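PDB 7JVH: glycoside Hydrolase Family 43_12, which probably hydrolyses arabinose- or xylose-containing plant polysaccharides or their fragments, as a gut-metagenome glycoside hydrolase of family 43, subfamily 12. Local coordinates for residues A[186-190]-A[237-243]; A[396-400]-A[433-437]; A[461-465]-A[557-561]. All blocks are in the same frame, centred on the assembly; numbering follows the deposited sequence.

Contact 1 of 3, residues A[186-190]-A[237-243]; sequences LVHND and WIEGPHI
Asn189 reaches across from strand 186-190 to the turn that leads into strand 239-243, and its side chain meets something at every atom. CB lies 3.9 Å from Ile238 O and close to CB of Glu239. CG, swung away from the backbone N (chi1 151°), carries the amide up to the six-membered ring of Trp237, which it meets obliquely, with CG 4.0 Å from CZ3 of Trp237. At the tip, OD1 approaches the same CZ3 and is held by Arg202, while ND2 gives Ile238 O a bond of 2.8 Å that is nearly straight (165°). The acceptor lies in the amide plane of Asn189, and this plane is nearly parallel to the indole, 6° apart, with the two side chains crossing at about a right angle. Grips on both OD1 and ND2 fix the amide against flipping. A leucine here would probably leave Ile238 O without this donor and Arg202 NH2 without this acceptor.

Further along, the packing is apolar. CG1 of Val187, placed between its backbone N and carbonyl carbon, sits 3.6 Å from CB of Pro241 and extends to CG1 of Ile243 at 4.3 Å. The proline ring also lies over the backbone of His188, with Pro241 CG 3.7 Å from His188 CA. Glu239 OE1 binds a glycerol, probably from the crystallisation liquor, and Gly240 N bonds to Asp173.

The strands run nearly antiparallel but belong to different four-stranded sheets, which meet here as neighbouring blades of the five-bladed propeller of family 43. Strand 184-190 lies between 175-178 and 203-210, whereas 239-246 pairs with 249-255, whose Leu252 and Cys254 also touch Pro241.

Contact 2 of 3, residues A[396-400]-A[433-437]; sequences RWVAM and ALFHR
Val398 and Phe435 form a single antiparallel hydrogen-bonded pair. Val398 N reaches Phe435 O at 3.0 Å in the carbonyl plane, almost straight at 169°; Phe435 N answers to Val398 O at 2.8 Å, nearly along the C=O axis. Next to this bridge, a water donates to Arg396 O and accepts from both Arg437 N and Arg437 NH1, the latter at 2.9 Å. The guanidinium meets the water at its edge, and Arg437 NE is taken by Cys60 O, so that the group is held at two of its nitrogens.

Outward from these bonds lies the indole of Trp397. CG of Trp397 lies beside the backbone N (chi1 -68°), which lays the indole against strand 433-437, and its six-membered ring receives CB of His436 over one face, a CH-pi contact; the imidazole of His436 turns an edge toward that face with the centroids 5.5 Å apart. CE3 of Trp397 comes to 3.8 Å from CG of Leu434, and Trp397 NE1 is bonded to Tyr384 OH. On the other flank, CG2 of Val398 lies 4.0 Å from CB of Phe435, and CG of Met400, a selenomethionine, touches Phe435 CE2 at 3.8 Å.

Strand 433-437 is an outer strand of a six-stranded antiparallel sheet and has 560-566 as its neighbour, where Leu560 touches Phe435, Met400 and Arg437. The short strand 399-400 instead pairs with 82-83 of the family 43 hydrolase part, so segment 396-400 bridges the edge of the C-terminal sheet to that part of the chain.

Contact 3 of 3, residues A[461-465]-A[557-561]; sequences LICYQ and TGALV
Tyr464 and Leu560 belong to the close-packed part of this contact as an antiparallel hydrogen-bonded pair, Tyr464 N to Leu560 O at 2.9 Å and Leu560 N to Tyr464 O at 2.8 Å. Their side chains leave the sheet on the same face and run alongside each other in the same direction, with CD1 of Tyr464 4.1 Å from CD1 of Leu560. The next pair, Cys463 with Val561, is non-hydrogen-bonded and turns to the opposite face. There CG2 of Val561, anti to the backbone N, touches SG of Cys463 at 4.3 Å and CD1 of Leu461 at 4.2 Å. Both backbones come close enough for CA-H...O contacts, Val561 CA lying 3.2 Å from Ile462 O.

On the N-terminal side of Leu560, past Tyr464, the regular pairing gives way to longer, side-chain bonds. Gln465, where the chain turns a corner, has CG anti to its backbone N but bends at chi2 (48°), bringing its amide up to Thr557, whose O lies close to the amide plane. NE2 of Gln465 donates to Thr557 O at 3.3 Å from above the carbonyl plane, while its other tie goes to Leu548 O. OE1 makes a weak contact with Thr557 OG1 and lies 2.6 Å from a water that probably donates to it. This end is buried too, but it is looser, with a water set between the segments and long bonds in place of a backbone pair. Asn331, from the hydrolase part, shares a backbone bond with Ala559, and Phe80 touches Thr557.

Strands 458-464 and 560-566 are adjacent in the six-stranded sheet, with Tyr443, Tyr526 and Phe528 of a second sheet packed against the face that carries Cys463. Two antiparallel sheets face to face in this way are the beta-sandwich of the concanavalin A-like C-terminal domain.

Overall arrangement
Contact 1 comes first along the chain and lies in the family 43 hydrolase part; contacts 2 and 3 follow in that order within the C-terminal concanavalin A-like part. Contact 1 is about 30 Å, centre to centre, from each of the others and touches neither. Contacts 2 and 3 are only about 9 Å apart between centres and join in one sheet, where strand 433-437 borders 560-566, with a probable hydrogen bond from His436 N to Val561 O and Phe435 packed on Leu560 and Tyr464. The set thus samples the propeller's blade-to-blade packing and the sandwich sheet whose border meets the hydrolase part.

Contact 1 of 3, residues A[186-190]-A[237-243]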
ATOM      1  N   LEU A 186      -7.382  12.766 -20.229  1.00 66.98           N
ATOM      2  CA  LEU A 186      -7.016  12.605 -18.843  1.00 60.16           C
ATOM      3  C   LEU A 186      -8.236  12.922 -18.018  1.00 52.20           C
ATOM      4  O   LEU A 186      -8.847  13.974 -18.188  1.00 68.99           O
ATOM      5  CB  LEU A 186      -5.882  13.559 -18.498  1.00 57.89           C
ATOM      6  CG  LEU A 186      -5.310  13.454 -17.084  1.00 65.43           C
ATOM      7  CD1 LEU A 186      -3.909  14.037 -17.063  1.00 77.66           C
ATOM      8  CD2 LEU A 186      -6.216  14.113 -16.034  1.00 64.83           C
ATOM      9  N   VAL A 187      -8.602  11.999 -17.132  1.00 48.71           N
ATOM     10  CA  VAL A 187      -9.736  12.175 -16.252  1.00 55.33           C
ATOM     11  C   VAL A 187      -9.234  12.180 -14.816  1.00 60.18           C
ATOM     12  O   VAL A 187      -8.234  11.516 -14.482  1.00 60.01           O
ATOM     13  CB  VAL A 187     -10.806  11.086 -16.480  1.00 55.99           C
ATOM     14  CG1 VAL A 187     -10.331   9.724 -15.957  1.00 46.47           C
ATOM     15  CG2 VAL A 187     -12.132  11.541 -15.905  1.00 61.16           C
ATOM     16  N   HIS A 188      -9.904  12.956 -13.963  1.00 46.84           N
ATOM     17  CA  HIS A 188      -9.528  13.032 -12.564  1.00 45.83           C
ATOM     18  C   HIS A 188     -10.687  13.512 -11.724  1.00 57.61           C
ATOM     19  O   HIS A 188     -11.695  13.986 -12.260  1.00 55.66           O
ATOM     20  CB  HIS A 188      -8.286  13.919 -12.384  1.00 53.07           C
ATOM     21  CG  HIS A 188      -8.558  15.387 -12.544  1.00 58.30           C
ATOM     22  ND1 HIS A 188      -8.722  16.231 -11.471  1.00 72.01           N
ATOM     23  CD2 HIS A 188      -8.660  16.163 -13.651  1.00 58.64           C
ATOM     24  CE1 HIS A 188      -8.931  17.465 -11.910  1.00 77.93           C
ATOM     25  NE2 HIS A 188      -8.902  17.449 -13.228  1.00 66.69           N
ATOM     26  N   ASN A 189     -10.548  13.318 -10.402  1.00 55.41           N
ATOM     27  CA  ASN A 189     -11.466  13.858  -9.404  1.00 57.54           C
ATOM     28  C   ASN A 189     -11.075  15.321  -9.168  1.00 57.16           C
ATOM     29  O   ASN A 189      -9.908  15.675  -9.293  1.00 59.93           O
ATOM     30  CB  ASN A 189     -11.415  12.983  -8.132  1.00 62.13           C
ATOM     31  CG  ASN A 189     -11.735  13.742  -6.844  1.00 60.91           C
ATOM     32  OD1 ASN A 189     -10.957  14.589  -6.410  1.00 66.17           O
ATOM     33  ND2 ASN A 189     -12.852  13.396  -6.200  1.00 43.73           N
ATOM     34  N   ASP A 190     -12.068  16.159  -8.866  1.00 52.86           N
ATOM     35  CA  ASP A 190     -11.840  17.566  -8.554  1.00 59.68           C
ATOM     36  C   ASP A 190     -12.914  18.059  -7.591  1.00 68.47           C
ATOM     37  O   ASP A 190     -13.876  17.347  -7.311  1.00 65.85           O
ATOM     38  CB  ASP A 190     -11.843  18.423  -9.835  1.00 54.84           C
ATOM     39  CG  ASP A 190     -10.974  19.692  -9.715  1.00 74.03           C
ATOM     40  OD1 ASP A 190     -10.496  20.019  -8.595  1.00 71.80           O
ATOM     41  OD2 ASP A 190     -10.766  20.367 -10.744  1.00 81.22           O
ATOM     42  N   TRP A 237     -17.542  11.699  -2.296  1.00 62.51           N
ATOM     43  CA  TRP A 237     -16.213  11.547  -2.893  1.00 58.09           C
ATOM     44  C   TRP A 237     -16.086  10.614  -4.101  1.00 61.51           C
ATOM     45  O   TRP A 237     -15.242   9.720  -4.110  1.00 72.64           O
ATOM     46  CB  TRP A 237     -15.213  11.125  -1.810  1.00 61.31           C
ATOM     47  CG  TRP A 237     -14.545  12.295  -1.164  1.00 67.39           C
ATOM     48  CD1 TRP A 237     -14.950  12.968  -0.051  1.00 55.57           C
ATOM     49  CD2 TRP A 237     -13.349  12.935  -1.618  1.00 66.22           C
ATOM     50  NE1 TRP A 237     -14.077  13.990   0.216  1.00 71.00           N
ATOM     51  CE2 TRP A 237     -13.078  13.988  -0.724  1.00 67.72           C
ATOM     52  CE3 TRP A 237     -12.482  12.716  -2.695  1.00 58.38           C
ATOM     53  CZ2 TRP A 237     -11.976  14.834  -0.876  1.00 60.32           C
ATOM     54  CZ3 TRP A 237     -11.376  13.543  -2.842  1.00 71.41           C
ATOM     55  CH2 TRP A 237     -11.138  14.596  -1.936  1.00 69.61           C
ATOM     56  N   ILE A 238     -16.899  10.846  -5.136  1.00 55.32           N
ATOM     57  CA  ILE A 238     -16.708  10.176  -6.401  1.00 52.86           C
ATOM     58  C   ILE A 238     -15.279  10.412  -6.865  1.00 52.98           C
ATOM     59  O   ILE A 238     -14.814  11.542  -6.902  1.00 54.48           O
ATOM     60  CB  ILE A 238     -17.730  10.594  -7.487  1.00 53.53           C
ATOM     61  CG1 ILE A 238     -17.562   9.717  -8.733  1.00 45.41           C
ATOM     62  CG2 ILE A 238     -17.612  12.065  -7.837  1.00 47.30           C
ATOM     63  CD1 ILE A 238     -18.859   9.353  -9.416  1.00 63.35           C
ATOM     64  N   GLU A 239     -14.584   9.322  -7.198  1.00 56.99           N
ATOM     65  CA  GLU A 239     -13.164   9.357  -7.494  1.00 59.12           C
ATOM     66  C   GLU A 239     -12.735   8.093  -8.254  1.00 61.53           C
ATOM     67  O   GLU A 239     -13.566   7.414  -8.845  1.00 63.62           O
ATOM     68  CB  GLU A 239     -12.373   9.563  -6.185  1.00 59.96           C
ATOM     69  CG  GLU A 239     -12.392   8.393  -5.223  1.00 55.72           C
ATOM     70  CD  GLU A 239     -11.889   8.762  -3.822  1.00 66.40           C
ATOM     71  OE1 GLU A 239     -11.146   9.734  -3.674  1.00 66.92           O
ATOM     72  OE2 GLU A 239     -12.223   8.087  -2.832  1.00 70.30           O
ATOM     73  N   GLY A 240     -11.422   7.825  -8.270  1.00 55.47           N
ATOM     74  CA  GLY A 240     -10.820   6.758  -9.036  1.00 54.48           C
ATOM     75  C   GLY A 240     -11.366   6.591 -10.458  1.00 45.04           C
ATOM     76  O   GLY A 240     -11.596   5.472 -10.896  1.00 54.15           O
ATOM     77  N   PRO A 241     -11.565   7.675 -11.239  1.00 55.56           N
ATOM     78  CA  PRO A 241     -12.166   7.539 -12.576  1.00 54.71           C
ATOM     79  C   PRO A 241     -11.252   6.806 -13.561  1.00 48.64           C
ATOM     80  O   PRO A 241     -10.057   7.107 -13.621  1.00 51.18           O
ATOM     81  CB  PRO A 241     -12.350   8.999 -13.027  1.00 56.81           C
ATOM     82  CG  PRO A 241     -11.323   9.772 -12.236  1.00 55.81           C
ATOM     83  CD  PRO A 241     -11.183   9.068 -10.912  1.00 45.69           C
ATOM     84  N   HIS A 242     -11.807   5.840 -14.305  1.00 43.50           N
ATOM     85  CA  HIS A 242     -11.110   5.207 -15.428  1.00 44.03           C
ATOM     86  C   HIS A 242     -12.009   5.178 -16.673  1.00 57.74           C
ATOM     87  O   HIS A 242     -13.199   4.852 -16.588  1.00 48.51           O
ATOM     88  CB  HIS A 242     -10.669   3.783 -15.073  1.00 43.23           C
ATOM     89  CG  HIS A 242      -9.645   3.717 -13.985  1.00 54.25           C
ATOM     90  ND1 HIS A 242      -8.367   4.211 -14.135  1.00 53.00           N
ATOM     91  CD2 HIS A 242      -9.705   3.214 -12.726  1.00 55.89           C
ATOM     92  CE1 HIS A 242      -7.692   4.017 -13.016  1.00 47.63           C
ATOM     93  NE2 HIS A 242      -8.480   3.417 -12.150  1.00 45.90           N
ATOM     94  N   ILE A 243     -11.419   5.509 -17.827  1.00 65.32           N
ATOM     95  CA  ILE A 243     -12.091   5.397 -19.112  1.00 61.58           C
ATOM     96  C   ILE A 243     -11.659   4.114 -19.797  1.00 65.49           C
ATOM     97  O   ILE A 243     -10.475   3.777 -19.809  1.00 68.12           O
ATOM     98  CB  ILE A 243     -11.788   6.583 -20.056  1.00 64.17           C
ATOM     99  CG1 ILE A 243     -12.154   7.926 -19.414  1.00 66.95           C
ATOM    100  CG2 ILE A 243     -12.535   6.421 -21.373  1.00 56.89           C
ATOM    101  CD1 ILE A 243     -13.636   8.194 -19.307  1.00 64.90           C
TER

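Contact 2 of 3, residues A[396-400]-A[433-437]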
ATOM      1  N   ARG A 396      10.143  -5.800  -1.068  1.00 54.69           N
ATOM      2  CA  ARG A 396       9.103  -5.667  -0.037  1.00 54.82           C
ATOM      3  C   ARG A 396       9.510  -4.759   1.105  1.00 57.30           C
ATOM      4  O   ARG A 396       8.656  -4.315   1.872  1.00 58.44           O
ATOM      5  CB  ARG A 396       8.758  -7.024   0.573  1.00 51.99           C
ATOM      6  CG  ARG A 396       7.674  -7.775  -0.157  1.00 68.44           C
ATOM      7  CD  ARG A 396       7.589  -9.199   0.370  1.00 76.58           C
ATOM      8  NE  ARG A 396       8.815  -9.946   0.088  1.00 67.70           N
ATOM      9  CZ  ARG A 396       8.913 -11.266   0.142  1.00 62.08           C
ATOM     10  NH1 ARG A 396       7.890 -11.995   0.545  1.00 62.27           N
ATOM     11  NH2 ARG A 396      10.072 -11.842  -0.135  1.00 55.56           N
ATOM     12  N   TRP A 397      10.821  -4.517   1.231  1.00 54.88           N
ATOM     13  CA  TRP A 397      11.384  -3.718   2.299  1.00 54.40           C
ATOM     14  C   TRP A 397      11.350  -2.242   1.945  1.00 56.04           C
ATOM     15  O   TRP A 397      11.864  -1.837   0.915  1.00 63.37           O
ATOM     16  CB  TRP A 397      12.801  -4.178   2.580  1.00 59.12           C
ATOM     17  CG  TRP A 397      12.806  -5.542   3.161  1.00 63.14           C
ATOM     18  CD1 TRP A 397      13.073  -6.707   2.508  1.00 56.02           C
ATOM     19  CD2 TRP A 397      12.484  -5.897   4.511  1.00 53.64           C
ATOM     20  NE1 TRP A 397      12.945  -7.765   3.370  1.00 59.65           N
ATOM     21  CE2 TRP A 397      12.583  -7.294   4.606  1.00 52.58           C
ATOM     22  CE3 TRP A 397      12.108  -5.168   5.643  1.00 50.89           C
ATOM     23  CZ2 TRP A 397      12.336  -7.979   5.793  1.00 47.73           C
ATOM     24  CZ3 TRP A 397      11.860  -5.851   6.829  1.00 48.32           C
ATOM     25  CH2 TRP A 397      11.989  -7.245   6.894  1.00 47.98           C
ATOM     26  N   VAL A 398      10.725  -1.451   2.820  1.00 52.75           N
ATOM     27  CA  VAL A 398      10.579  -0.014   2.649  1.00 56.34           C
ATOM     28  C   VAL A 398      11.149   0.729   3.854  1.00 61.51           C
ATOM     29  O   VAL A 398      11.279   0.162   4.950  1.00 65.40           O
ATOM     30  CB  VAL A 398       9.096   0.383   2.477  1.00 52.93           C
ATOM     31  CG1 VAL A 398       8.539  -0.191   1.174  1.00 43.81           C
ATOM     32  CG2 VAL A 398       8.248  -0.052   3.674  1.00 57.08           C
ATOM     33  N   ALA A 399      11.491   2.004   3.632  1.00 51.62           N
ATOM     34  CA  ALA A 399      11.892   2.932   4.680  1.00 48.95           C
ATOM     35  C   ALA A 399      10.829   4.023   4.732  1.00 51.81           C
ATOM     36  O   ALA A 399      10.089   4.218   3.770  1.00 55.35           O
ATOM     37  CB  ALA A 399      13.251   3.514   4.370  1.00 42.37           C
HETATM   38  N   MSE A 400      10.734   4.713   5.871  1.00 57.89           N
HETATM   39  CA  MSE A 400       9.824   5.835   6.037  1.00 55.88           C
HETATM   40  C   MSE A 400      10.548   7.131   5.692  1.00 51.04           C
HETATM   41  O   MSE A 400      11.597   7.413   6.258  1.00 70.72           O
HETATM   42  CB  MSE A 400       9.295   5.889   7.474  1.00 56.41           C
HETATM   43  CG  MSE A 400       8.372   4.740   7.840  1.00 57.52           C
HETATM   44 SE   MSE A 400       6.731   4.756   6.769  1.00 60.23          SE
HETATM   45  CE  MSE A 400       6.106   6.626   6.802  1.00 34.42           C
ATOM     46  N   ALA A 433      15.338   2.816   9.806  1.00 35.56           N
ATOM     47  CA  ALA A 433      14.571   1.611  10.044  1.00 50.62           C
ATOM     48  C   ALA A 433      14.092   1.021   8.706  1.00 49.29           C
ATOM     49  O   ALA A 433      13.759   1.749   7.788  1.00 56.72           O
ATOM     50  CB  ALA A 433      13.402   1.914  10.954  1.00 38.73           C
ATOM     51  N   LEU A 434      14.103  -0.312   8.604  1.00 52.37           N
ATOM     52  CA  LEU A 434      13.628  -1.032   7.426  1.00 48.32           C
ATOM     53  C   LEU A 434      12.396  -1.822   7.820  1.00 52.89           C
ATOM     54  O   LEU A 434      12.400  -2.495   8.849  1.00 48.91           O
ATOM     55  CB  LEU A 434      14.710  -1.943   6.847  1.00 56.93           C
ATOM     56  CG  LEU A 434      14.586  -2.319   5.377  1.00 57.90           C
ATOM     57  CD1 LEU A 434      14.569  -1.092   4.489  1.00 59.37           C
ATOM     58  CD2 LEU A 434      15.720  -3.251   4.985  1.00 43.19           C
ATOM     59  N   PHE A 435      11.338  -1.715   6.996  1.00 46.59           N
ATOM     60  CA  PHE A 435      10.004  -2.139   7.362  1.00 33.81           C
ATOM     61  C   PHE A 435       9.401  -3.110   6.357  1.00 47.58           C
ATOM     62  O   PHE A 435       9.665  -3.050   5.151  1.00 44.80           O
ATOM     63  CB  PHE A 435       9.067  -0.942   7.486  1.00 48.05           C
ATOM     64  CG  PHE A 435       9.269  -0.127   8.738  1.00 47.28           C
ATOM     65  CD1 PHE A 435       8.980  -0.660   9.988  1.00 43.19           C
ATOM     66  CD2 PHE A 435       9.731   1.189   8.662  1.00 39.81           C
ATOM     67  CE1 PHE A 435       9.155   0.084  11.129  1.00 39.36           C
ATOM     68  CE2 PHE A 435       9.908   1.940   9.809  1.00 37.81           C
ATOM     69  CZ  PHE A 435       9.616   1.398  11.044  1.00 41.03           C
ATOM     70  N   HIS A 436       8.561  -3.997   6.900  1.00 45.01           N
ATOM     71  CA  HIS A 436       7.805  -4.989   6.180  1.00 46.20           C
ATOM     72  C   HIS A 436       6.362  -4.729   6.570  1.00 47.09           C
ATOM     73  O   HIS A 436       6.066  -4.556   7.754  1.00 45.24           O
ATOM     74  CB  HIS A 436       8.235  -6.383   6.630  1.00 52.23           C
ATOM     75  CG  HIS A 436       7.617  -7.496   5.841  1.00 59.64           C
ATOM     76  ND1 HIS A 436       6.288  -7.846   5.965  1.00 58.62           N
ATOM     77  CD2 HIS A 436       8.144  -8.341   4.919  1.00 51.94           C
ATOM     78  CE1 HIS A 436       6.032  -8.857   5.157  1.00 48.65           C
ATOM     79  NE2 HIS A 436       7.138  -9.171   4.510  1.00 53.64           N
ATOM     80  N   ARG A 437       5.468  -4.695   5.572  1.00 43.59           N
ATOM     81  CA  ARG A 437       4.055  -4.477   5.806  1.00 42.54           C
ATOM     82  C   ARG A 437       3.478  -5.590   6.660  1.00 45.06           C
ATOM     83  O   ARG A 437       3.861  -6.755   6.517  1.00 46.91           O
ATOM     84  CB  ARG A 437       3.309  -4.424   4.471  1.00 44.26           C
ATOM     85  CG  ARG A 437       3.637  -3.210   3.617  1.00 48.18           C
ATOM     86  CD  ARG A 437       3.162  -3.455   2.208  1.00 53.13           C
ATOM     87  NE  ARG A 437       3.337  -2.355   1.264  1.00 51.58           N
ATOM     88  CZ  ARG A 437       4.497  -2.015   0.703  1.00 56.96           C
ATOM     89  NH1 ARG A 437       5.637  -2.629   1.011  1.00 52.76           N
ATOM     90  NH2 ARG A 437       4.538  -1.035  -0.179  1.00 59.55           N
TER
HETATM   91  O   HOH W   1       6.344  -4.759   2.848  1.00 45.59           O

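Contact 3 of 3, residues A[461-465]-A[557-561]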
ATOM      1  N   LEU A 461      13.485  -3.649  17.403  1.00 48.18           N
ATOM      2  CA  LEU A 461      12.370  -4.158  16.629  1.00 54.06           C
ATOM      3  C   LEU A 461      11.200  -3.216  16.812  1.00 56.87           C
ATOM      4  O   LEU A 461      10.911  -2.805  17.932  1.00 55.30           O
ATOM      5  CB  LEU A 461      12.009  -5.572  17.141  1.00 44.18           C
ATOM      6  CG  LEU A 461      10.709  -6.206  16.665  1.00 46.06           C
ATOM      7  CD1 LEU A 461      10.799  -6.622  15.204  1.00 45.00           C
ATOM      8  CD2 LEU A 461      10.388  -7.384  17.559  1.00 41.43           C
ATOM      9  N   ILE A 462      10.505  -2.919  15.710  1.00 39.97           N
ATOM     10  CA  ILE A 462       9.485  -1.874  15.661  1.00 43.10           C
ATOM     11  C   ILE A 462       8.185  -2.360  15.018  1.00 55.42           C
ATOM     12  O   ILE A 462       8.208  -2.993  13.961  1.00 57.10           O
ATOM     13  CB  ILE A 462       9.966  -0.660  14.836  1.00 41.60           C
ATOM     14  CG1 ILE A 462      11.342  -0.193  15.300  1.00 33.70           C
ATOM     15  CG2 ILE A 462       8.947   0.469  14.930  1.00 49.38           C
ATOM     16  CD1 ILE A 462      11.921   0.920  14.474  1.00 45.80           C
ATOM     17  N   CYS A 463       7.060  -2.039  15.668  1.00 56.63           N
ATOM     18  CA  CYS A 463       5.725  -2.094  15.088  1.00 52.32           C
ATOM     19  C   CYS A 463       5.226  -0.627  14.961  1.00 54.47           C
ATOM     20  O   CYS A 463       5.102   0.087  15.963  1.00 50.87           O
ATOM     21  CB  CYS A 463       4.793  -2.943  15.964  1.00 48.39           C
ATOM     22  SG  CYS A 463       5.394  -4.632  16.292  1.00 46.48           S
ATOM     23  N   TYR A 464       4.938  -0.211  13.719  1.00 47.00           N
ATOM     24  CA  TYR A 464       4.771   1.190  13.341  1.00 43.60           C
ATOM     25  C   TYR A 464       3.505   1.409  12.515  1.00 57.52           C
ATOM     26  O   TYR A 464       3.356   0.835  11.441  1.00 61.19           O
ATOM     27  CB  TYR A 464       5.970   1.597  12.480  1.00 54.49           C
ATOM     28  CG  TYR A 464       6.112   3.075  12.179  1.00 51.66           C
ATOM     29  CD1 TYR A 464       5.474   3.660  11.078  1.00 50.59           C
ATOM     30  CD2 TYR A 464       6.951   3.879  12.949  1.00 51.86           C
ATOM     31  CE1 TYR A 464       5.633   5.010  10.796  1.00 59.25           C
ATOM     32  CE2 TYR A 464       7.139   5.216  12.651  1.00 47.68           C
ATOM     33  CZ  TYR A 464       6.463   5.780  11.579  1.00 54.69           C
ATOM     34  OH  TYR A 464       6.578   7.123  11.252  1.00 58.34           O
ATOM     35  N   GLN A 465       2.610   2.268  13.012  1.00 54.00           N
ATOM     36  CA  GLN A 465       1.480   2.794  12.240  1.00 52.34           C
ATOM     37  C   GLN A 465       1.845   4.199  11.742  1.00 52.84           C
ATOM     38  O   GLN A 465       1.862   4.462  10.535  1.00 53.13           O
ATOM     39  CB  GLN A 465       0.218   2.805  13.096  1.00 43.03           C
ATOM     40  CG  GLN A 465      -1.013   3.500  12.514  1.00 42.28           C
ATOM     41  CD  GLN A 465      -1.332   3.106  11.071  1.00 43.46           C
ATOM     42  OE1 GLN A 465      -1.357   3.977  10.218  1.00 49.78           O
ATOM     43  NE2 GLN A 465      -1.562   1.817  10.794  1.00 46.85           N
ATOM     44  N   THR A 557      -2.932   4.176   5.680  1.00 41.51           N
ATOM     45  CA  THR A 557      -1.886   3.145   5.689  1.00 43.50           C
ATOM     46  C   THR A 557      -2.061   2.028   6.713  1.00 38.22           C
ATOM     47  O   THR A 557      -2.683   2.218   7.748  1.00 45.76           O
ATOM     48  CB  THR A 557      -0.513   3.755   5.946  1.00 54.99           C
ATOM     49  OG1 THR A 557      -0.542   4.500   7.192  1.00 58.78           O
ATOM     50  CG2 THR A 557      -0.105   4.626   4.776  1.00 53.23           C
ATOM     51  N   GLY A 558      -1.469   0.875   6.401  1.00 50.27           N
ATOM     52  CA  GLY A 558      -1.421  -0.255   7.313  1.00 52.92           C
ATOM     53  C   GLY A 558      -0.167  -0.224   8.198  1.00 40.39           C
ATOM     54  O   GLY A 558       0.812   0.402   7.873  1.00 40.33           O
ATOM     55  N   ALA A 559      -0.215  -0.967   9.297  1.00 45.70           N
ATOM     56  CA  ALA A 559       0.918  -1.112  10.195  1.00 53.21           C
ATOM     57  C   ALA A 559       2.093  -1.780   9.501  1.00 52.31           C
ATOM     58  O   ALA A 559       1.929  -2.467   8.486  1.00 39.28           O
ATOM     59  CB  ALA A 559       0.522  -1.897  11.444  1.00 43.23           C
ATOM     60  N   LEU A 560       3.280  -1.569  10.077  1.00 50.15           N
ATOM     61  CA  LEU A 560       4.540  -2.080   9.571  1.00 43.74           C
ATOM     62  C   LEU A 560       5.260  -2.767  10.724  1.00 51.93           C
ATOM     63  O   LEU A 560       5.038  -2.443  11.881  1.00 54.65           O
ATOM     64  CB  LEU A 560       5.408  -0.941   9.035  1.00 43.06           C
ATOM     65  CG  LEU A 560       4.761  -0.043   7.969  1.00 51.56           C
ATOM     66  CD1 LEU A 560       5.565   1.226   7.790  1.00 35.36           C
ATOM     67  CD2 LEU A 560       4.616  -0.765   6.632  1.00 47.02           C
ATOM     68  N   VAL A 561       6.138  -3.715  10.389  1.00 44.55           N
ATOM     69  CA  VAL A 561       7.021  -4.336  11.338  1.00 40.50           C
ATOM     70  C   VAL A 561       8.406  -4.325  10.717  1.00 46.71           C
ATOM     71  O   VAL A 561       8.565  -4.550   9.524  1.00 51.30           O
ATOM     72  CB  VAL A 561       6.554  -5.773  11.710  1.00 60.58           C
ATOM     73  CG1 VAL A 561       6.654  -6.722  10.525  1.00 54.31           C
ATOM     74  CG2 VAL A 561       7.347  -6.311  12.898  1.00 48.42           C
TER
HETATM   75  O   HOH W   2      -3.433   4.817   8.832  1.00 61.61           O